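Local atomic coordinates of apical membrane antigen 1, soluble form (Toxoplasma gondii, PDB entry 2Y8R), a protein that takes part in host cell invasion as a parasite surface component of the moving junction, where it assembles with a complex of rhoptry neck proteins. Residues A[172-177]-A[294-299]; A[193-198]-A[288-293]; A[231-236]-A[334-339]; A[395-400]-A[408-413]. The protein carries 1 engineered substitution. All coordinates share one frame; numbering follows the deposited sequence.

Contact 1 of 4, residues A[172-177]-A[294-299]; sequences AVSMQL and DWWPLH. Engineered in segment 172-177: Ala172 (natural residue Tyr).
Two irregular loops come together with Val173 and Trp295 at the closest backbone approach, their CA atoms 4.4 Å apart. Ser174 N donates to Trp295 O at 3.0 Å, with an N-H...O angle of 145°. The same carbonyl receives a CA-H...O contact from Val173. A second bond comes from a side chain: the indole NE1 of Trp296 gives its hydrogen to Ala172 O at 2.9 Å, and this oxygen lies somewhat out of the ring plane. Trp296 is turned by chi1 -41°, which brings its pyrrole edge back toward the 172-174 backbone. Tyr155 stacks on the Trp296 ring, and Tyr52 meets it edge-to-face. Ala172 is an engineered residue. Its CB sits over one face of the Trp295 indole, 3.6 Å from the centroid of the six-membered ring, in a CH-pi contact. Val173 CG2 approaches the five-membered part of the same indole, 4.0 Å from Trp295 CD1, with the two side chains at about a right angle. Further along, Met175 CG touches Pro297 CD at 3.8 Å. The bend at Met175 chi3 (-78°) carries CE to within 3.2 Å of Asp294 O. Met175 also packs on Trp195 and Phe198. The contact joins domain I, through the loop after strand 167-170, to the long loop of domain II that follows helix 263-272. This arrangement fits the AMA1 family, in which an extended domain II loop lies against domain I in the apo protein and is displaced when RON2 binds.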
# COMPACT_ATOMS: atom_id res chain seq x y z
N ALA A 172 -7.61 16.81 5.49
CA ALA A 172 -9.02 17.17 5.51
C ALA A 172 -9.77 16.55 4.33
O ALA A 172 -10.93 16.18 4.49
CB ALA A 172 -9.20 18.67 5.57
N VAL A 173 -9.09 16.37 3.19
CA VAL A 173 -9.70 15.75 2.02
C VAL A 173 -9.42 14.27 2.05
O VAL A 173 -8.26 13.84 2.06
CB VAL A 173 -9.20 16.38 0.64
CG1 VAL A 173 -9.94 15.77 -0.53
CG2 VAL A 173 -9.35 17.90 0.61
N SER A 174 -10.50 13.49 2.05
CA SER A 174 -10.46 12.05 1.88
C SER A 174 -10.58 11.60 0.42
O SER A 174 -10.25 10.44 0.13
CB SER A 174 -11.54 11.35 2.69
OG SER A 174 -12.75 12.09 2.72
N MET A 175 -11.01 12.47 -0.49
CA MET A 175 -11.09 12.05 -1.91
C MET A 175 -9.71 11.66 -2.37
O MET A 175 -8.72 12.26 -1.96
CB MET A 175 -11.67 13.11 -2.86
CG MET A 175 -13.05 13.61 -2.50
SD MET A 175 -13.55 14.95 -3.57
CE MET A 175 -12.67 16.35 -2.90
N GLN A 176 -9.65 10.66 -3.23
CA GLN A 176 -8.38 10.19 -3.71
C GLN A 176 -8.25 10.27 -5.22
O GLN A 176 -7.17 10.52 -5.71
CB GLN A 176 -8.10 8.81 -3.14
CG GLN A 176 -7.82 8.96 -1.63
CD GLN A 176 -8.24 7.78 -0.82
OE1 GLN A 176 -9.33 7.73 -0.24
NE2 GLN A 176 -7.36 6.82 -0.73
N LEU A 177 -9.37 10.12 -5.94
CA LEU A 177 -9.35 10.17 -7.41
C LEU A 177 -10.53 10.94 -8.02
O LEU A 177 -11.72 10.67 -7.73
CB LEU A 177 -9.30 8.75 -7.99
CG LEU A 177 -9.60 8.56 -9.47
CD1 LEU A 177 -8.53 9.18 -10.30
CD2 LEU A 177 -9.68 7.10 -9.75
N ASP A 294 -16.62 20.19 -0.54
CA ASP A 294 -16.84 18.78 -0.27
C ASP A 294 -15.53 18.02 -0.14
O ASP A 294 -15.01 17.50 -1.12
CB ASP A 294 -17.73 18.14 -1.34
CG ASP A 294 -19.13 18.73 -1.35
OD1 ASP A 294 -19.66 19.01 -0.26
OD2 ASP A 294 -19.71 18.94 -2.44
N TRP A 295 -15.00 17.93 1.07
CA TRP A 295 -13.77 17.20 1.25
C TRP A 295 -13.93 15.69 1.20
O TRP A 295 -12.92 15.00 1.26
CB TRP A 295 -13.13 17.57 2.56
CG TRP A 295 -12.75 19.03 2.74
CD1 TRP A 295 -12.54 19.98 1.77
CD2 TRP A 295 -12.51 19.67 3.99
NE1 TRP A 295 -12.19 21.19 2.36
CE2 TRP A 295 -12.18 21.02 3.72
CE3 TRP A 295 -12.58 19.24 5.32
CZ2 TRP A 295 -11.89 21.93 4.73
CZ3 TRP A 295 -12.31 20.16 6.33
CH2 TRP A 295 -11.96 21.49 6.03
N TRP A 296 -15.15 15.15 1.10
CA TRP A 296 -15.30 13.68 1.18
C TRP A 296 -16.25 13.08 0.18
O TRP A 296 -17.28 13.63 -0.06
CB TRP A 296 -15.75 13.23 2.57
CG TRP A 296 -15.10 13.94 3.67
CD1 TRP A 296 -13.76 14.13 3.84
CD2 TRP A 296 -15.74 14.55 4.78
NE1 TRP A 296 -13.52 14.86 4.97
CE2 TRP A 296 -14.72 15.11 5.60
CE3 TRP A 296 -17.08 14.69 5.18
CZ2 TRP A 296 -14.99 15.81 6.80
CZ3 TRP A 296 -17.36 15.38 6.37
CH2 TRP A 296 -16.31 15.94 7.17
N PRO A 297 -15.91 11.91 -0.39
CA PRO A 297 -16.83 11.31 -1.39
C PRO A 297 -18.20 11.09 -0.79
O PRO A 297 -18.29 10.92 0.42
CB PRO A 297 -16.17 9.96 -1.68
CG PRO A 297 -14.70 10.23 -1.39
CD PRO A 297 -14.72 11.06 -0.16
N LEU A 298 -19.26 11.10 -1.61
CA LEU A 298 -20.59 10.72 -1.11
C LEU A 298 -20.81 9.21 -1.18
O LEU A 298 -20.22 8.53 -2.03
CB LEU A 298 -21.71 11.45 -1.83
CG LEU A 298 -21.84 12.96 -1.65
CD1 LEU A 298 -22.57 13.52 -2.86
CD2 LEU A 298 -22.52 13.38 -0.35
N HIS A 299 -21.63 8.70 -0.26
CA HIS A 299 -22.06 7.30 -0.30
C HIS A 299 -22.95 7.25 -1.49
O HIS A 299 -23.78 8.13 -1.69
CB HIS A 299 -22.85 6.93 0.95
CG HIS A 299 -23.76 5.75 0.79
ND1 HIS A 299 -23.41 4.47 1.19
CD2 HIS A 299 -25.02 5.65 0.31
CE1 HIS A 299 -24.41 3.64 0.94
NE2 HIS A 299 -25.39 4.32 0.40

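Contact 2 of 4, residues A[193-198]-A[288-293]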
# COMPACT_ATOMS: atom_id res chain seq x y z
N LEU A 193 -14.65 24.70 -13.96
CA LEU A 193 -14.75 23.67 -12.94
C LEU A 193 -14.10 24.04 -11.61
O LEU A 193 -12.96 24.53 -11.56
CB LEU A 193 -14.23 22.34 -13.49
CG LEU A 193 -14.91 21.87 -14.82
CD1 LEU A 193 -14.42 20.53 -15.31
CD2 LEU A 193 -16.46 21.84 -14.74
N THR A 194 -14.85 23.84 -10.54
CA THR A 194 -14.42 24.13 -9.18
C THR A 194 -13.17 23.34 -8.80
O THR A 194 -12.21 23.91 -8.31
CB THR A 194 -15.58 23.84 -8.21
OG1 THR A 194 -16.60 24.84 -8.37
CG2 THR A 194 -15.12 23.85 -6.78
N TRP A 195 -13.18 22.04 -9.02
CA TRP A 195 -12.07 21.21 -8.62
C TRP A 195 -11.02 21.01 -9.72
O TRP A 195 -11.33 20.76 -10.91
CB TRP A 195 -12.57 19.86 -8.11
CG TRP A 195 -13.09 19.95 -6.71
CD1 TRP A 195 -14.37 20.23 -6.32
CD2 TRP A 195 -12.33 19.79 -5.51
NE1 TRP A 195 -14.45 20.25 -4.94
CE2 TRP A 195 -13.21 19.97 -4.42
CE3 TRP A 195 -10.99 19.48 -5.24
CZ2 TRP A 195 -12.80 19.89 -3.09
CZ3 TRP A 195 -10.57 19.40 -3.89
CH2 TRP A 195 -11.48 19.60 -2.85
N TYR A 196 -9.77 21.10 -9.30
CA TYR A 196 -8.70 20.49 -10.06
C TYR A 196 -8.83 18.95 -9.96
O TYR A 196 -9.35 18.42 -8.96
CB TYR A 196 -7.37 20.99 -9.51
CG TYR A 196 -7.23 20.80 -8.01
CD1 TYR A 196 -6.86 19.57 -7.47
CD2 TYR A 196 -7.47 21.84 -7.13
CE1 TYR A 196 -6.74 19.37 -6.10
CE2 TYR A 196 -7.35 21.64 -5.74
CZ TYR A 196 -6.99 20.40 -5.26
OH TYR A 196 -6.86 20.17 -3.91
N CYS A 197 -8.40 18.23 -10.99
CA CYS A 197 -8.33 16.76 -10.90
C CYS A 197 -7.10 16.33 -10.10
O CYS A 197 -6.10 17.05 -10.04
CB CYS A 197 -8.25 16.12 -12.28
SG CYS A 197 -9.57 16.55 -13.47
N PHE A 198 -7.18 15.14 -9.50
CA PHE A 198 -6.07 14.58 -8.80
C PHE A 198 -6.22 13.08 -8.87
O PHE A 198 -7.34 12.57 -8.97
CB PHE A 198 -6.06 15.06 -7.34
CG PHE A 198 -7.38 14.95 -6.67
CD1 PHE A 198 -7.75 13.77 -6.03
CD2 PHE A 198 -8.27 16.02 -6.71
CE1 PHE A 198 -9.01 13.66 -5.43
CE2 PHE A 198 -9.53 15.93 -6.15
CZ PHE A 198 -9.90 14.75 -5.50
N SER A 288 -22.01 13.61 -8.88
CA SER A 288 -22.20 15.08 -8.66
C SER A 288 -20.92 15.89 -8.76
O SER A 288 -19.83 15.34 -8.57
CB SER A 288 -22.96 15.41 -7.35
OG SER A 288 -22.36 14.84 -6.19
N GLN A 289 -21.07 17.18 -9.11
CA GLN A 289 -19.97 18.14 -9.16
C GLN A 289 -19.76 18.51 -7.72
O GLN A 289 -20.62 19.13 -7.10
CB GLN A 289 -20.35 19.40 -9.97
CG GLN A 289 -19.22 19.98 -10.88
CD GLN A 289 -18.59 21.28 -10.36
OE1 GLN A 289 -17.36 21.39 -10.25
NE2 GLN A 289 -19.42 22.27 -10.07
N ALA A 290 -18.64 18.09 -7.17
CA ALA A 290 -18.34 18.43 -5.80
C ALA A 290 -18.32 19.94 -5.63
O ALA A 290 -17.92 20.69 -6.54
CB ALA A 290 -17.01 17.82 -5.40
N SER A 291 -18.79 20.39 -4.48
CA SER A 291 -18.72 21.80 -4.14
C SER A 291 -17.30 22.13 -3.73
O SER A 291 -16.50 21.24 -3.43
CB SER A 291 -19.70 22.13 -3.02
OG SER A 291 -20.40 23.30 -3.35
N TRP A 292 -16.99 23.42 -3.72
CA TRP A 292 -15.65 23.88 -3.45
C TRP A 292 -15.21 23.31 -2.12
O TRP A 292 -14.02 23.28 -1.81
CB TRP A 292 -15.61 25.41 -3.40
CG TRP A 292 -16.01 25.94 -2.08
CD1 TRP A 292 -17.28 26.11 -1.62
CD2 TRP A 292 -15.13 26.34 -1.03
NE1 TRP A 292 -17.24 26.61 -0.32
CE2 TRP A 292 -15.93 26.77 0.05
CE3 TRP A 292 -13.74 26.40 -0.89
CZ2 TRP A 292 -15.39 27.24 1.25
CZ3 TRP A 292 -13.20 26.88 0.31
CH2 TRP A 292 -14.02 27.28 1.35
N ASN A 293 -16.17 22.81 -1.39
CA ASN A 293 -15.97 22.49 -0.01
C ASN A 293 -16.13 21.03 0.39
O ASN A 293 -15.84 20.67 1.53
CB ASN A 293 -16.96 23.33 0.78
CG ASN A 293 -16.40 23.77 2.06
OD1 ASN A 293 -15.18 23.74 2.25
ND2 ASN A 293 -17.26 24.17 2.96
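Trp195 and Ser291 form the firm part of this contact, where the domain II loop rests beside strand 195-201 of domain I, a domain of the PAN-related AMA1 fold. Trp195 NE1 donates to Ser291 O at 2.7 Å, with a nearly straight N-H...O angle of 162°. The oxygen lies close to the indole plane. Seen from the carbonyl, however, the donor stands 50° above the plane of the C=O group, so the bond does not use a lone-pair direction. Ala290 CB meets the five-membered part of the ring, 3.6 Å from NE1 and 3.7 Å from CD1 of Trp195. Its own carbonyl oxygen reaches the ring edge as well, 3.6 Å from Trp195 CD1. These atoms gather at the N-H end of a buried indole. Leu97 packs on the same side chain, and backbone hydrogen bonding with Ser185 ties Trp195 to the neighbouring strand. The other side of the contact is looser and more open to solvent. Gln289 and Ser291 are exposed residues. The Gln289 chain bends at chi2 and brings OE1 alongside Thr194, 3.5 Å from Thr194 N. Ser291 CB points away from 193-198, while the Ser291 backbone N is held by Asp294 OD2. Trp292 CB also leaves its backbone on the side away from 193-198, and the side chain touches Glu87 of helix 87-93. Thr194 still makes one close approach on this side. Its methyl group is anti to the Thr194 backbone N and is thereby presented to the loop backbone, with Thr194 CG2 3.4 Å from Trp292 CA.

Contact 3 of 4, residues A[231-236]-A[334-339]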
# COMPACT_ATOMS: atom_id res chain seq x y z
N GLN A 231 7.30 -3.82 3.65
CA GLN A 231 8.54 -3.73 2.89
C GLN A 231 8.54 -4.58 1.61
O GLN A 231 7.78 -5.53 1.49
CB GLN A 231 9.77 -3.98 3.79
CG GLN A 231 10.52 -2.72 4.23
CD GLN A 231 9.71 -1.77 5.15
OE1 GLN A 231 9.28 -0.68 4.73
NE2 GLN A 231 9.54 -2.16 6.41
N ALA A 232 9.37 -4.22 0.65
CA ALA A 232 9.68 -5.15 -0.45
C ALA A 232 10.28 -6.40 0.17
O ALA A 232 10.99 -6.33 1.17
CB ALA A 232 10.66 -4.53 -1.40
N LEU A 233 9.99 -7.54 -0.41
CA LEU A 233 10.55 -8.79 0.07
C LEU A 233 11.70 -9.05 -0.87
O LEU A 233 11.46 -9.41 -2.03
CB LEU A 233 9.54 -9.91 -0.10
CG LEU A 233 9.37 -11.08 0.87
CD1 LEU A 233 8.99 -12.37 0.12
CD2 LEU A 233 10.55 -11.32 1.84
N ARG A 234 12.93 -8.85 -0.41
CA ARG A 234 14.06 -9.10 -1.29
C ARG A 234 14.43 -10.59 -1.44
O ARG A 234 14.62 -11.30 -0.46
CB ARG A 234 15.28 -8.25 -0.91
CG ARG A 234 16.49 -8.45 -1.86
CD ARG A 234 17.66 -7.56 -1.44
NE ARG A 234 18.92 -7.88 -2.12
CZ ARG A 234 19.95 -7.05 -2.23
NH1 ARG A 234 19.90 -5.81 -1.73
NH2 ARG A 234 21.06 -7.44 -2.86
N GLY A 235 14.53 -11.04 -2.69
CA GLY A 235 15.17 -12.31 -2.97
C GLY A 235 14.23 -13.48 -3.03
O GLY A 235 14.65 -14.61 -2.87
N TYR A 236 12.97 -13.20 -3.29
CA TYR A 236 11.90 -14.21 -3.32
C TYR A 236 10.82 -13.72 -4.26
O TYR A 236 10.59 -12.50 -4.31
CB TYR A 236 11.32 -14.40 -1.92
CG TYR A 236 12.24 -15.16 -0.98
CD1 TYR A 236 12.29 -16.55 -0.99
CD2 TYR A 236 13.07 -14.47 -0.09
CE1 TYR A 236 13.12 -17.24 -0.15
CE2 TYR A 236 13.91 -15.16 0.77
CZ TYR A 236 13.93 -16.55 0.74
OH TYR A 236 14.78 -17.23 1.58
N ASP A 334 0.78 -17.78 -1.20
CA ASP A 334 0.86 -18.72 -0.09
C ASP A 334 2.11 -19.60 -0.16
O ASP A 334 2.25 -20.55 0.61
CB ASP A 334 -0.42 -19.56 0.04
CG ASP A 334 -0.67 -20.48 -1.15
OD1 ASP A 334 0.24 -20.72 -1.96
OD2 ASP A 334 -1.80 -20.96 -1.29
N CYS A 335 3.01 -19.29 -1.10
CA CYS A 335 4.36 -19.87 -1.09
C CYS A 335 5.29 -18.86 -1.80
O CYS A 335 4.81 -17.92 -2.47
CB CYS A 335 4.37 -21.23 -1.77
SG CYS A 335 3.89 -21.14 -3.55
N LEU A 336 6.60 -19.03 -1.62
CA LEU A 336 7.59 -18.16 -2.26
C LEU A 336 8.53 -19.02 -3.10
O LEU A 336 8.82 -20.17 -2.75
CB LEU A 336 8.43 -17.37 -1.22
CG LEU A 336 7.78 -16.58 -0.06
CD1 LEU A 336 8.85 -16.07 0.93
CD2 LEU A 336 6.93 -15.42 -0.57
N VAL A 337 8.98 -18.44 -4.22
CA VAL A 337 10.06 -19.01 -5.02
C VAL A 337 11.31 -18.15 -4.84
O VAL A 337 11.33 -16.97 -5.22
CB VAL A 337 9.74 -19.08 -6.55
CG1 VAL A 337 10.99 -19.49 -7.34
CG2 VAL A 337 8.59 -20.04 -6.86
N SER A 338 12.33 -18.74 -4.22
CA SER A 338 13.62 -18.08 -4.12
C SER A 338 14.12 -17.71 -5.51
O SER A 338 13.87 -18.40 -6.51
CB SER A 338 14.66 -18.90 -3.35
OG SER A 338 14.48 -20.28 -3.58
N ASP A 339 14.78 -16.56 -5.52
CA ASP A 339 15.37 -15.97 -6.72
C ASP A 339 16.04 -14.73 -6.18
O ASP A 339 15.43 -13.68 -5.96
CB ASP A 339 14.36 -15.64 -7.82
CG ASP A 339 14.93 -14.73 -8.88
OD1 ASP A 339 16.17 -14.56 -9.00
OD2 ASP A 339 14.13 -14.16 -9.60
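Tyr236 lies against Leu336 and Ser338 of the neighbouring strand. Its CB is 4.1 Å from Leu336 CD1, and CG is 4.0 Å from the same methyl. Chi1 of -73° places the ring anti to the Tyr236 carbonyl carbon, across the Leu336 side chain. Further out, Tyr236 CD1 meets Ser338 CA at 3.7 Å, and CE1 meets Ser338 CB at 3.9 Å. The tip, OH, hydrogen-bonds to Ile406 O in domain III. Tyr236 and Ser338 are an antiparallel non-hydrogen-bonded pair in the three-stranded sheet of domain II, where strand 335-339 is an edge strand beside 236-242. Both side chains are on the face that meets strand 405-412. Next to this pair, Asp339 N donates to Gly235 O at 3.3 Å. The bond is long but nearly straight at the hydrogen, and the donor stands well above the carbonyl plane. At Gly235 the chain turns a corner between two sheets, with phi positive at 93°. Before the corner, Leu233 points toward strand 335-339. Its CD1 meets Leu336 CD2 tip to tip at 3.7 Å, and Phe23 and Met24 of helix 18-24 also pack on Leu336.

Contact 4 of 4, residues A[395-400]-A[408-413]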
# COMPACT_ATOMS: atom_id res chain seq x y z
N LYS A 395 8.35 -30.53 -14.01
CA LYS A 395 9.17 -29.90 -12.98
C LYS A 395 8.72 -30.41 -11.59
O LYS A 395 7.60 -30.89 -11.42
CB LYS A 395 9.07 -28.36 -13.10
CG LYS A 395 9.78 -27.72 -14.32
CD LYS A 395 11.33 -27.75 -14.20
CE LYS A 395 12.06 -26.76 -15.11
NZ LYS A 395 11.99 -27.15 -16.55
N ARG A 396 9.61 -30.32 -10.61
CA ARG A 396 9.28 -30.73 -9.23
C ARG A 396 9.81 -29.75 -8.19
O ARG A 396 10.85 -29.10 -8.41
CB ARG A 396 9.82 -32.12 -8.93
CG ARG A 396 11.29 -32.28 -9.23
CD ARG A 396 11.69 -33.67 -8.89
NE ARG A 396 13.13 -33.82 -8.94
CZ ARG A 396 13.84 -34.56 -8.09
NH1 ARG A 396 13.23 -35.22 -7.10
NH2 ARG A 396 15.16 -34.64 -8.22
N GLN A 397 9.12 -29.67 -7.06
CA GLN A 397 9.53 -28.78 -5.96
C GLN A 397 10.78 -29.27 -5.29
O GLN A 397 10.86 -30.43 -4.95
CB GLN A 397 8.43 -28.66 -4.90
CG GLN A 397 8.78 -27.72 -3.74
CD GLN A 397 8.75 -26.26 -4.13
OE1 GLN A 397 9.23 -25.40 -3.39
NE2 GLN A 397 8.17 -25.97 -5.29
N LYS A 398 11.76 -28.38 -5.12
CA LYS A 398 12.91 -28.64 -4.24
C LYS A 398 13.04 -27.52 -3.23
O LYS A 398 13.09 -26.34 -3.62
CB LYS A 398 14.21 -28.69 -5.01
CG LYS A 398 15.39 -28.73 -4.06
CD LYS A 398 16.65 -28.28 -4.70
CE LYS A 398 17.80 -28.87 -3.96
NZ LYS A 398 19.04 -28.42 -4.57
N THR A 399 13.15 -27.89 -1.96
CA THR A 399 13.13 -26.97 -0.84
C THR A 399 14.36 -27.25 0.01
O THR A 399 14.55 -28.38 0.47
CB THR A 399 11.85 -27.16 -0.00
OG1 THR A 399 10.71 -26.86 -0.81
CG2 THR A 399 11.84 -26.28 1.22
N SER A 400 15.21 -26.25 0.19
CA SER A 400 16.52 -26.45 0.80
C SER A 400 16.96 -25.27 1.67
O SER A 400 16.20 -24.33 1.88
CB SER A 400 17.56 -26.77 -0.28
OG SER A 400 17.70 -25.70 -1.18
N SER A 408 13.51 -22.25 -2.32
CA SER A 408 12.30 -22.88 -2.81
C SER A 408 12.24 -22.62 -4.28
O SER A 408 12.04 -21.48 -4.72
CB SER A 408 11.09 -22.31 -2.09
OG SER A 408 9.87 -22.73 -2.70
N THR A 409 12.42 -23.69 -5.06
CA THR A 409 12.52 -23.59 -6.51
C THR A 409 11.91 -24.80 -7.14
O THR A 409 11.76 -25.82 -6.49
CB THR A 409 13.98 -23.53 -6.97
OG1 THR A 409 14.71 -24.62 -6.39
CG2 THR A 409 14.62 -22.23 -6.53
N SER A 410 11.59 -24.69 -8.42
CA SER A 410 11.07 -25.83 -9.15
C SER A 410 12.11 -26.35 -10.12
O SER A 410 12.41 -25.70 -11.13
CB SER A 410 9.79 -25.46 -9.88
OG SER A 410 8.87 -24.87 -8.97
N VAL A 411 12.67 -27.53 -9.82
CA VAL A 411 13.75 -28.11 -10.64
C VAL A 411 13.32 -29.23 -11.60
O VAL A 411 12.14 -29.49 -11.80
CB VAL A 411 14.99 -28.56 -9.79
CG1 VAL A 411 15.58 -27.37 -9.04
CG2 VAL A 411 14.63 -29.70 -8.85
N ASP A 412 14.33 -29.87 -12.19
CA ASP A 412 14.18 -31.03 -13.06
C ASP A 412 13.74 -32.27 -12.28
O ASP A 412 14.25 -32.55 -11.18
CB ASP A 412 15.53 -31.31 -13.75
CG ASP A 412 15.69 -30.59 -15.09
OD1 ASP A 412 14.66 -30.27 -15.74
OD2 ASP A 412 16.85 -30.37 -15.51
N CYS A 413 12.80 -33.02 -12.86
CA CYS A 413 12.39 -34.29 -12.26
C CYS A 413 13.57 -35.29 -12.38
O CYS A 413 14.57 -34.97 -13.03
CB CYS A 413 11.09 -34.80 -12.91
SG CYS A 413 9.63 -33.76 -12.51
O HOH W 1 15.90 -25.28 -3.41
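Arg396 has chi1 of 52°, which sets CG between its backbone N and carbonyl carbon, and the chain then runs extended, bringing the guanidinium beside Asp412 and Cys413. There NE donates to Asp412 O at 2.8 Å, with an N-H...O angle of 169°. The oxygen lies at the guanidinium edge, in its plane. Lys395 is instead bent at chi2 (-72°), which folds its aliphatic part back so that CD lies 3.1 Å from Val411 O. Its ammonium stays beyond salt-bridge range of Asp412. The two strands form a beta hairpin of domain III, and strand 385-386 extends it to a three-stranded antiparallel sheet. Arg396 N donates to Val411 O at 2.9 Å, and Val411 N returns a bond to Arg396 O at 2.8 Å. Lys398 and Thr409 repeat this two-bond pattern. On the face of Arg396, Lys398, Thr409 and Val411, Val411 CG2 touches Lys398 CB at 4.0 Å. Phe386 packs on Arg396 and Lys398. One water donates to Lys398 O and also bonds Ser400 OG, 2.9 Å away, and Thr409 OG1 across the hairpin. Cys413 SG is disulfide-bonded to Cys389, and it comes 3.6 Å from Lys395 C.

The four contacts form two groups on opposite sides of the chain's centre. Contacts 1 and 2 lie about 10 Å apart between centres and join the same pair of domains: each sets a piece of the long domain II loop after helix 263-272 against domain I. They touch where 172-177 packs on strand 195-201. Contact 3 lies within domain II, about 36 Å from contact 1 between centres. Along the chain its segments alternate with those of contacts 1 and 2. Contact 4 follows in series in domain III. It is about 16 Å from contact 3 between centres, and Ser408 links the two through probable hydrogen bonds to Leu336 and Ser338. The second domain thus bridges the first and the third.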